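Local coordinates for uncharacterized protein (Eubacterium rectale, PDB 5COZ) that is of unknown function but is probably made with a lipoprotein-type signal sequence and exported to the cell surface, its YycH-like domain hinting at a regulatory role, at residues K153-K158 with C184-L189; M161-E166 with I246-K251; L189-D194 with D210-F215. All coordinates share one frame; numbering follows the deposited sequence.

Interaction 1: residues K153-K158 with C184-L189; sequences KFRTDK and CEKNEL
The guanidinium of Arg155 carries Glu188 CG over one face, 3.8 Å above the plane and displaced toward the rim, while a water sits at its edge, in plane, and accepts from NE. This is a loop laid beside strand 188-192, the loop turning through an inverse gamma turn centred on Arg155. With CG anti to the backbone N (chi1 -168°), the arginine carries its extended chain out to NE, over Glu188, whose side chain it crosses obliquely. The two flat groups are 31° apart, but Glu188 OE2 stands 4.2 Å from Arg155 NH1 and well out of the guanidinium plane, so the attraction is one of charge alone. Each finds its salt bridge elsewhere, Arg155 NH1 with Glu48 and Glu188 OE2 with Arg227, and Glu188 OE1 is hydrogen-bonded to Tyr190 OH. Lys186 comes in at about a right angle, its CE 4.0 Å from Arg155 NH2. Lys186 NZ, close to the like charge of the arginine, is held by Asn50 OD1 and Glu48, and since Glu48 also pairs with Arg155 it probably offsets the repulsion.

Water does the polar joining. The edge water also takes the N-H of Leu189; a second accepts from Arg155 NH2 and donates to Asn187 O at 2.7 Å; a third donates to both Thr156 O and Leu189 O. At the end of the gamma turn, Thr156 OG1 accepts from Lys158 N at 3.2 Å, an ST turn. Where the backbones come closest, Arg155 CA points its hydrogen at Leu189 O, a CA-H...O contact of 3.6 Å with 158° at the hydrogen.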
loop_
_atom_site.group_PDB
_atom_site.type_symbol
_atom_site.label_atom_id
_atom_site.label_comp_id
_atom_site.label_asym_id
_atom_site.label_seq_id
_atom_site.Cartn_x
_atom_site.Cartn_y
_atom_site.Cartn_z
ATOM N N LYS A 153 11.481 5.626 6.233
ATOM C CA LYS A 153 12.220 6.222 7.361
ATOM C C LYS A 153 11.315 6.468 8.581
ATOM O O LYS A 153 11.833 6.640 9.699
ATOM C CB LYS A 153 12.944 7.510 6.960
ATOM C CG LYS A 153 12.039 8.659 6.563
ATOM C CD LYS A 153 12.821 9.893 6.101
ATOM C CE LYS A 153 12.880 9.985 4.593
ATOM N NZ LYS A 153 13.418 11.294 4.140
ATOM N N PHE A 154 9.994 6.450 8.383
ATOM C CA PHE A 154 9.051 6.643 9.505
ATOM C C PHE A 154 8.561 5.310 10.114
ATOM O O PHE A 154 7.821 5.333 11.103
ATOM C CB PHE A 154 7.852 7.458 8.998
ATOM C CG PHE A 154 8.237 8.854 8.556
ATOM C CD1 PHE A 154 8.326 9.894 9.477
ATOM C CD2 PHE A 154 8.561 9.114 7.225
ATOM C CE1 PHE A 154 8.685 11.177 9.068
ATOM C CE2 PHE A 154 8.944 10.393 6.819
ATOM C CZ PHE A 154 9.003 11.421 7.741
ATOM N N ARG A 155 8.987 4.154 9.576
ATOM C CA ARG A 155 8.561 2.862 10.092
ATOM C C ARG A 155 9.442 2.480 11.260
ATOM O O ARG A 155 10.431 1.775 11.084
ATOM C CB ARG A 155 8.640 1.827 8.951
ATOM C CG ARG A 155 7.948 0.537 9.302
ATOM C CD ARG A 155 7.498 -0.151 8.063
ATOM N NE ARG A 155 6.951 -1.456 8.398
ATOM C CZ ARG A 155 7.175 -2.547 7.685
ATOM N NH1 ARG A 155 7.917 -2.491 6.588
ATOM N NH2 ARG A 155 6.669 -3.708 8.071
ATOM N N THR A 156 9.119 2.999 12.462
ATOM C CA THR A 156 9.937 2.765 13.657
ATOM C C THR A 156 9.096 2.167 14.774
ATOM O O THR A 156 7.876 2.076 14.642
ATOM C CB THR A 156 10.533 4.108 14.147
ATOM O OG1 THR A 156 9.509 4.818 14.855
ATOM C CG2 THR A 156 11.124 4.980 13.012
ATOM N N ASP A 157 9.748 1.808 15.904
ATOM C CA ASP A 157 9.054 1.248 17.070
ATOM C C ASP A 157 8.719 2.324 18.103
ATOM O O ASP A 157 8.299 1.968 19.211
ATOM C CB ASP A 157 9.945 0.185 17.754
ATOM C CG ASP A 157 10.457 -0.884 16.804
ATOM O OD1 ASP A 157 9.636 -1.433 16.030
ATOM O OD2 ASP A 157 11.687 -1.161 16.825
ATOM N N LYS A 158 8.899 3.613 17.761
ATOM C CA LYS A 158 8.599 4.672 18.733
ATOM C C LYS A 158 7.123 4.618 19.165
ATOM O O LYS A 158 6.225 4.388 18.359
ATOM C CB LYS A 158 8.932 6.059 18.148
ATOM C CG LYS A 158 8.702 7.222 19.125
ATOM C CD LYS A 158 9.241 8.523 18.612
ATOM C CE LYS A 158 8.914 9.664 19.566
ATOM N NZ LYS A 158 9.582 10.914 19.142
ATOM N N CYS A 184 -5.640 -7.589 5.290
ATOM C CA CYS A 184 -4.693 -8.560 5.870
ATOM C C CYS A 184 -4.491 -8.303 7.357
ATOM O O CYS A 184 -4.559 -7.152 7.819
ATOM C CB CYS A 184 -3.346 -8.507 5.161
ATOM S SG CYS A 184 -3.440 -8.856 3.398
ATOM N N GLU A 185 -4.122 -9.357 8.101
ATOM C CA GLU A 185 -3.805 -9.201 9.507
ATOM C C GLU A 185 -2.590 -8.298 9.689
ATOM O O GLU A 185 -2.582 -7.486 10.620
ATOM C CB GLU A 185 -3.554 -10.568 10.159
ATOM C CG GLU A 185 -4.796 -11.437 10.166
ATOM C CD GLU A 185 -4.732 -12.737 10.951
ATOM O OE1 GLU A 185 -3.805 -12.911 11.776
ATOM O OE2 GLU A 185 -5.646 -13.572 10.758
ATOM N N LYS A 186 -1.585 -8.392 8.798
ATOM C CA LYS A 186 -0.408 -7.545 8.880
ATOM C C LYS A 186 -0.702 -6.152 8.321
ATOM O O LYS A 186 -1.214 -5.996 7.214
ATOM C CB LYS A 186 0.785 -8.165 8.134
ATOM C CG LYS A 186 2.027 -7.254 8.133
ATOM C CD LYS A 186 3.207 -7.881 7.441
ATOM C CE LYS A 186 4.365 -6.897 7.384
ATOM N NZ LYS A 186 5.640 -7.605 6.982
ATOM N N ASN A 187 -0.368 -5.141 9.114
ATOM C CA ASN A 187 -0.426 -3.759 8.670
ATOM C C ASN A 187 0.965 -3.158 8.911
ATOM O O ASN A 187 1.839 -3.800 9.523
ATOM C CB ASN A 187 -1.549 -2.981 9.372
ATOM C CG ASN A 187 -1.564 -3.169 10.841
ATOM O OD1 ASN A 187 -0.641 -2.744 11.519
ATOM N ND2 ASN A 187 -2.578 -3.880 11.351
ATOM N N GLU A 188 1.202 -1.998 8.339
ATOM C CA GLU A 188 2.450 -1.272 8.506
ATOM C C GLU A 188 2.154 -0.015 9.299
ATOM O O GLU A 188 1.143 0.645 9.057
ATOM C CB GLU A 188 3.067 -0.902 7.145
ATOM C CG GLU A 188 3.517 -2.128 6.367
ATOM C CD GLU A 188 3.929 -1.835 4.939
ATOM O OE1 GLU A 188 3.711 -0.698 4.453
ATOM O OE2 GLU A 188 4.445 -2.776 4.288
ATOM N N LEU A 189 3.031 0.316 10.225
ATOM C CA LEU A 189 2.849 1.486 11.058
ATOM C C LEU A 189 3.979 2.490 10.833
ATOM O O LEU A 189 5.163 2.162 10.998
ATOM C CB LEU A 189 2.782 1.047 12.532
ATOM C CG LEU A 189 2.700 2.204 13.559
ATOM C CD1 LEU A 189 1.505 3.129 13.294
ATOM C CD2 LEU A 189 2.597 1.671 14.968
HETATM O O HOH W 1 5.195 -1.629 10.789
HETATM O O HOH W 2 4.454 -4.253 9.948
HETATM O O HOH W 3 6.563 0.494 12.615
#

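Interaction 2: residues M161-E166 with I246-K251; sequences MFMSAE and IAMDEK
Phe162 lays one face of its ring on the backbone of Asp249 and Glu250, where strand 244-249 gives way to a turn. Glu250 N lies 3.7 Å above the ring, over its centre, and Asp249 C lies 3.5 Å above it, nearer the rim at CE1. Phe162 CG sits between the backbone N and the carbonyl carbon (chi1 55°), with the ring flat against that peptide. At the base of the ring, Phe162 CB meets Glu250 CB at 3.8 Å. From there the glutamate chain crosses the phenylalanine at about a right angle, its carboxylate plane 83° from the ring and its tip leading away.

Alongside, two selenomethionines, introduced in place of methionine, meet selenium to selenium: Met163 SE is 3.7 Å from Met248 SE. Their side chains also cross at about a right angle, and each is bent at its last torsion. Both have two deposited conformers, so this selenium contact is doubtful as a fixed feature.

The backbone under the ring is shaped by an Asx turn, in which Asp249 OD1 accepts from Lys251 N at 2.9 Å, the donor approaching from above the carboxylate plane. The contact thus joins the lead-in to helix 165-178, where Ser164 is the N-cap and its OG takes Glu167 N, to the end of strand 244-249. Met163 and Met248 both pack on Ala168 of that helix, and Met248 also touches Leu171 and, on strand 252-258, Ile253.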
loop_
_atom_site.group_PDB
_atom_site.type_symbol
_atom_site.label_atom_id
_atom_site.label_comp_id
_atom_site.label_asym_id
_atom_site.label_seq_id
_atom_site.Cartn_x
_atom_site.Cartn_y
_atom_site.Cartn_z
HETATM N N MSE A 161 2.993 9.461 22.895
HETATM C CA MSE A 161 2.576 9.536 24.281
HETATM C C MSE A 161 1.073 9.520 24.532
HETATM O O MSE A 161 0.681 9.269 25.678
HETATM C CB MSE A 161 3.188 10.755 24.947
HETATM C CG MSE A 161 4.670 10.545 25.231
HETATM SE SE MSE A 161 5.423 11.910 26.382
HETATM C CE MSE A 161 5.626 13.216 25.039
ATOM N N PHE A 162 0.237 9.745 23.510
ATOM C CA PHE A 162 -1.207 9.809 23.741
ATOM C C PHE A 162 -1.855 8.426 23.728
ATOM O O PHE A 162 -2.957 8.284 24.260
ATOM C CB PHE A 162 -1.881 10.740 22.724
ATOM C CG PHE A 162 -1.611 10.383 21.277
ATOM C CD1 PHE A 162 -2.452 9.511 20.588
ATOM C CD2 PHE A 162 -0.552 10.964 20.587
ATOM C CE1 PHE A 162 -2.205 9.199 19.243
ATOM C CE2 PHE A 162 -0.315 10.659 19.247
ATOM C CZ PHE A 162 -1.123 9.753 18.594
HETATM N N MSE A 163 -1.191 7.426 23.114
HETATM C CA MSE A 163 -1.677 6.049 23.101
HETATM C C MSE A 163 -0.572 5.144 22.577
HETATM O O MSE A 163 0.280 5.573 21.791
HETATM C CB MSE A 163 -2.989 5.886 22.299
HETATM C CG MSE A 163 -2.790 5.846 20.787
HETATM SE SE MSE A 163 -4.414 6.061 19.749
HETATM C CE MSE A 163 -5.529 4.777 20.611
ATOM N N SER A 164 -0.572 3.892 23.043
ATOM C CA SER A 164 0.444 2.944 22.606
ATOM C C SER A 164 0.183 2.527 21.156
ATOM O O SER A 164 -0.949 2.658 20.655
ATOM C CB SER A 164 0.460 1.708 23.500
ATOM O OG SER A 164 -0.734 0.962 23.303
ATOM N N ALA A 165 1.209 1.986 20.501
ATOM C CA ALA A 165 1.041 1.494 19.132
ATOM C C ALA A 165 0.031 0.346 19.097
ATOM O O ALA A 165 -0.761 0.267 18.157
ATOM C CB ALA A 165 2.371 1.036 18.582
ATOM N N GLU A 166 0.032 -0.502 20.159
ATOM C CA GLU A 166 -0.905 -1.619 20.274
ATOM C C GLU A 166 -2.350 -1.095 20.355
ATOM O O GLU A 166 -3.222 -1.606 19.643
ATOM C CB GLU A 166 -0.547 -2.490 21.489
ATOM C CG GLU A 166 -1.428 -3.717 21.661
ATOM C CD GLU A 166 -1.213 -4.514 22.934
ATOM O OE1 GLU A 166 -1.239 -3.912 24.034
ATOM O OE2 GLU A 166 -1.084 -5.756 22.835
ATOM N N ILE A 246 -5.007 4.923 7.571
ATOM C CA ILE A 246 -5.740 5.381 8.754
ATOM C C ILE A 246 -4.752 6.039 9.670
ATOM O O ILE A 246 -3.831 5.383 10.170
ATOM C CB ILE A 246 -6.460 4.212 9.459
ATOM C CG1 ILE A 246 -7.262 3.332 8.437
ATOM C CG2 ILE A 246 -7.363 4.776 10.594
ATOM C CD1 ILE A 246 -8.186 2.196 9.103
ATOM N N ALA A 247 -4.919 7.340 9.880
ATOM C CA ALA A 247 -4.016 8.068 10.781
ATOM C C ALA A 247 -4.753 8.525 12.005
ATOM O O ALA A 247 -5.964 8.783 11.929
ATOM C CB ALA A 247 -3.412 9.263 10.077
HETATM N N MSE A 248 -4.031 8.666 13.124
HETATM C CA MSE A 248 -4.655 9.167 14.345
HETATM C C MSE A 248 -3.679 9.977 15.172
HETATM O O MSE A 248 -2.476 9.707 15.177
HETATM C CB MSE A 248 -5.229 8.030 15.185
HETATM C CG MSE A 248 -4.199 7.000 15.559
HETATM SE SE MSE A 248 -4.987 5.341 16.128
HETATM C CE MSE A 248 -5.687 4.676 14.520
ATOM N N ASP A 249 -4.199 10.994 15.830
ATOM C CA ASP A 249 -3.429 11.867 16.697
ATOM C C ASP A 249 -4.126 11.827 18.062
ATOM O O ASP A 249 -5.010 10.990 18.277
ATOM C CB ASP A 249 -3.306 13.275 16.092
ATOM C CG ASP A 249 -4.620 13.952 15.740
ATOM O OD1 ASP A 249 -5.655 13.642 16.398
ATOM O OD2 ASP A 249 -4.611 14.828 14.849
ATOM N N GLU A 250 -3.755 12.728 18.990
ATOM C CA GLU A 250 -4.338 12.721 20.335
ATOM C C GLU A 250 -5.860 12.986 20.337
ATOM O O GLU A 250 -6.522 12.698 21.346
ATOM C CB GLU A 250 -3.601 13.739 21.222
ATOM C CG GLU A 250 -3.805 15.185 20.789
ATOM C CD GLU A 250 -3.191 16.236 21.695
ATOM O OE1 GLU A 250 -2.320 15.890 22.526
ATOM O OE2 GLU A 250 -3.556 17.422 21.537
ATOM N N LYS A 251 -6.395 13.529 19.238
ATOM C CA LYS A 251 -7.834 13.822 19.108
ATOM C C LYS A 251 -8.611 12.637 18.507
ATOM O O LYS A 251 -9.847 12.676 18.470
ATOM C CB LYS A 251 -8.047 15.095 18.284
ATOM C CG LYS A 251 -7.599 16.358 19.033
ATOM C CD LYS A 251 -7.806 17.613 18.205
ATOM C CE LYS A 251 -6.672 18.590 18.344
ATOM N NZ LYS A 251 -6.875 19.788 17.486
#

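Interaction 3: residues L189-D194 with D210-F215; sequences LYVLDD and DTYVFF. With NA (sodium ion), chain B.
Leu189 packs on Phe214 across two antiparallel strands, a non-hydrogen-bonded pair. Its CB is 4.0 Å from Phe214 CE2. With CG anti to the backbone N (chi1 175°), CG remains near that same ring atom; beyond it the branches divide. CD1 settles over the ring centre, 3.6 Å from the centroid and 13° off the normal, a CH-pi contact, and also lies against Val213 O and Tyr212 CD1. CD2 lies by the rim, near Phe214 CZ and CE2.

Tyr190 and Val213, then Leu192 and Thr211, form the hydrogen-bonded pairs, each with two backbone bonds; Leu192 N to Thr211 O is 2.8 Å long. Side chains of these pairs occupy the other face of the sheet. There Tyr190 turns its edge to the face of Phe215, CE2 standing 3.8 Å above the ring centre with the planes at 55°, an edge-to-face pair. Leu192 CD2 meets Val213 CG2 at 3.6 Å.

Just before strand 211-215, Asp210 OD1 binds the sodium ion at 2.5 Å. Gln208 and two waters are the other ligands, and one of those waters also donates to Asp210 OD2. Asp193 lies beside this site, but its OD2 forms a salt bridge with Lys158.

Helix 165-178 covers the Leu189 and Phe214 face through Ala165, Ala168 and Glu169. Helix 130-137 lies against the other, with Ala135 on Thr211 and Val136 on Val213, while strand 244-249 continues the sheet beyond strand 211-220.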
loop_
_atom_site.group_PDB
_atom_site.type_symbol
_atom_site.label_atom_id
_atom_site.label_comp_id
_atom_site.label_asym_id
_atom_site.label_seq_id
_atom_site.Cartn_x
_atom_site.Cartn_y
_atom_site.Cartn_z
ATOM N N LEU A 189 3.031 0.316 10.225
ATOM C CA LEU A 189 2.849 1.486 11.058
ATOM C C LEU A 189 3.979 2.490 10.833
ATOM O O LEU A 189 5.163 2.162 10.998
ATOM C CB LEU A 189 2.782 1.047 12.532
ATOM C CG LEU A 189 2.700 2.204 13.559
ATOM C CD1 LEU A 189 1.505 3.129 13.294
ATOM C CD2 LEU A 189 2.597 1.671 14.968
ATOM N N TYR A 190 3.586 3.751 10.592
ATOM C CA TYR A 190 4.507 4.870 10.402
ATOM C C TYR A 190 4.294 5.860 11.524
ATOM O O TYR A 190 3.152 6.155 11.899
ATOM C CB TYR A 190 4.258 5.503 9.007
ATOM C CG TYR A 190 4.462 4.473 7.912
ATOM C CD1 TYR A 190 5.736 4.167 7.452
ATOM C CD2 TYR A 190 3.398 3.708 7.443
ATOM C CE1 TYR A 190 5.954 3.130 6.549
ATOM C CE2 TYR A 190 3.597 2.688 6.507
ATOM C CZ TYR A 190 4.883 2.391 6.087
ATOM O OH TYR A 190 5.132 1.396 5.181
ATOM N N VAL A 191 5.389 6.312 12.136
ATOM C CA VAL A 191 5.348 7.238 13.271
ATOM C C VAL A 191 5.704 8.638 12.796
ATOM O O VAL A 191 6.864 8.927 12.444
ATOM C CB VAL A 191 6.281 6.761 14.403
ATOM C CG1 VAL A 191 6.202 7.734 15.591
ATOM C CG2 VAL A 191 5.921 5.333 14.862
ATOM N N LEU A 192 4.698 9.521 12.770
ATOM C CA LEU A 192 4.897 10.879 12.272
ATOM C C LEU A 192 5.049 11.814 13.471
ATOM O O LEU A 192 4.098 12.468 13.919
ATOM C CB LEU A 192 3.729 11.278 11.365
ATOM C CG LEU A 192 3.749 10.781 9.903
ATOM C CD1 LEU A 192 3.860 9.254 9.780
ATOM C CD2 LEU A 192 2.507 11.264 9.189
ATOM N N ASP A 193 6.265 11.820 14.024
ATOM C CA ASP A 193 6.601 12.680 15.158
ATOM C C ASP A 193 7.316 13.949 14.615
ATOM O O ASP A 193 7.107 14.310 13.452
ATOM C CB ASP A 193 7.485 11.902 16.155
ATOM C CG ASP A 193 8.831 11.444 15.601
ATOM O OD1 ASP A 193 9.049 11.580 14.384
ATOM O OD2 ASP A 193 9.669 10.976 16.391
ATOM N N ASP A 194 8.201 14.591 15.407
ATOM C CA ASP A 194 8.876 15.812 14.942
ATOM C C ASP A 194 9.687 15.605 13.645
ATOM O O ASP A 194 9.963 16.591 12.965
ATOM C CB ASP A 194 9.782 16.362 16.039
ATOM C CG ASP A 194 10.901 15.424 16.381
ATOM O OD1 ASP A 194 10.643 14.438 17.075
ATOM O OD2 ASP A 194 12.023 15.632 15.881
ATOM N N ASP A 210 1.949 14.999 16.621
ATOM C CA ASP A 210 2.308 13.583 16.660
ATOM C C ASP A 210 1.148 12.730 16.152
ATOM O O ASP A 210 0.035 12.810 16.681
ATOM C CB ASP A 210 2.749 13.156 18.061
ATOM C CG ASP A 210 4.086 13.716 18.490
ATOM O OD1 ASP A 210 4.724 14.441 17.686
ATOM O OD2 ASP A 210 4.508 13.421 19.623
ATOM N N THR A 211 1.416 11.925 15.129
ATOM C CA THR A 211 0.384 11.135 14.461
ATOM C C THR A 211 0.901 9.748 14.135
ATOM O O THR A 211 2.046 9.598 13.690
ATOM C CB THR A 211 0.012 11.881 13.149
ATOM O OG1 THR A 211 -0.481 13.195 13.462
ATOM C CG2 THR A 211 -1.036 11.156 12.310
ATOM N N TYR A 212 0.073 8.728 14.373
ATOM C CA TYR A 212 0.360 7.384 13.875
ATOM C C TYR A 212 -0.307 7.232 12.521
ATOM O O TYR A 212 -1.457 7.660 12.385
ATOM C CB TYR A 212 -0.258 6.314 14.778
ATOM C CG TYR A 212 0.396 6.075 16.107
ATOM C CD1 TYR A 212 1.706 5.593 16.187
ATOM C CD2 TYR A 212 -0.319 6.224 17.286
ATOM C CE1 TYR A 212 2.288 5.291 17.412
ATOM C CE2 TYR A 212 0.243 5.895 18.518
ATOM C CZ TYR A 212 1.545 5.420 18.576
ATOM O OH TYR A 212 2.100 5.118 19.803
ATOM N N VAL A 213 0.339 6.596 11.552
ATOM C CA VAL A 213 -0.288 6.303 10.262
ATOM C C VAL A 213 -0.206 4.813 10.024
ATOM O O VAL A 213 0.898 4.267 9.920
ATOM C CB VAL A 213 0.351 7.076 9.087
ATOM C CG1 VAL A 213 -0.242 6.629 7.736
ATOM C CG2 VAL A 213 0.176 8.583 9.261
ATOM N N PHE A 214 -1.361 4.157 9.917
ATOM C CA PHE A 214 -1.374 2.756 9.531
ATOM C C PHE A 214 -1.672 2.606 8.082
ATOM O O PHE A 214 -2.542 3.298 7.552
ATOM C CB PHE A 214 -2.465 1.986 10.289
ATOM C CG PHE A 214 -2.094 1.793 11.730
ATOM C CD1 PHE A 214 -2.431 2.747 12.690
ATOM C CD2 PHE A 214 -1.474 0.626 12.145
ATOM C CE1 PHE A 214 -2.089 2.553 14.038
ATOM C CE2 PHE A 214 -1.107 0.444 13.486
ATOM C CZ PHE A 214 -1.425 1.407 14.420
ATOM N N PHE A 215 -0.981 1.656 7.445
ATOM C CA PHE A 215 -1.341 1.158 6.134
ATOM C C PHE A 215 -1.916 -0.204 6.336
ATOM O O PHE A 215 -1.233 -1.083 6.836
ATOM C CB PHE A 215 -0.160 1.052 5.136
ATOM C CG PHE A 215 0.358 2.301 4.483
ATOM C CD1 PHE A 215 0.001 3.567 4.955
ATOM C CD2 PHE A 215 1.202 2.220 3.384
ATOM C CE1 PHE A 215 0.543 4.731 4.366
ATOM C CE2 PHE A 215 1.703 3.378 2.772
ATOM C CZ PHE A 215 1.368 4.617 3.261
HETATM NA NA NA B . 6.197 16.373 18.250
HETATM O O HOH W 4 5.899 15.498 20.597
HETATM O O HOH W 5 4.455 17.835 18.518
#

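Overall arrangement
From the N terminus, the loop after helix 130-137 comes first: interaction 1 closes when the chain, having passed through helix 165-178, returns at 184-189. Interaction 2 opens at 161-166, within that span, and closes only at 246-251, so the two cross. Interaction 3 follows interaction 1 in series, sharing Leu189, and lies wholly within the span of interaction 2. All three reach the same antiparallel sheet, in which strand 211-220 runs between 188-192 and 244-249. Phe154 O with Val191 N links interactions 1 and 3, Met163 O with Tyr212 OH links 2 and 3, and Leu189 against Ala165 links 1 and 2, tying loop and helix to the sheet.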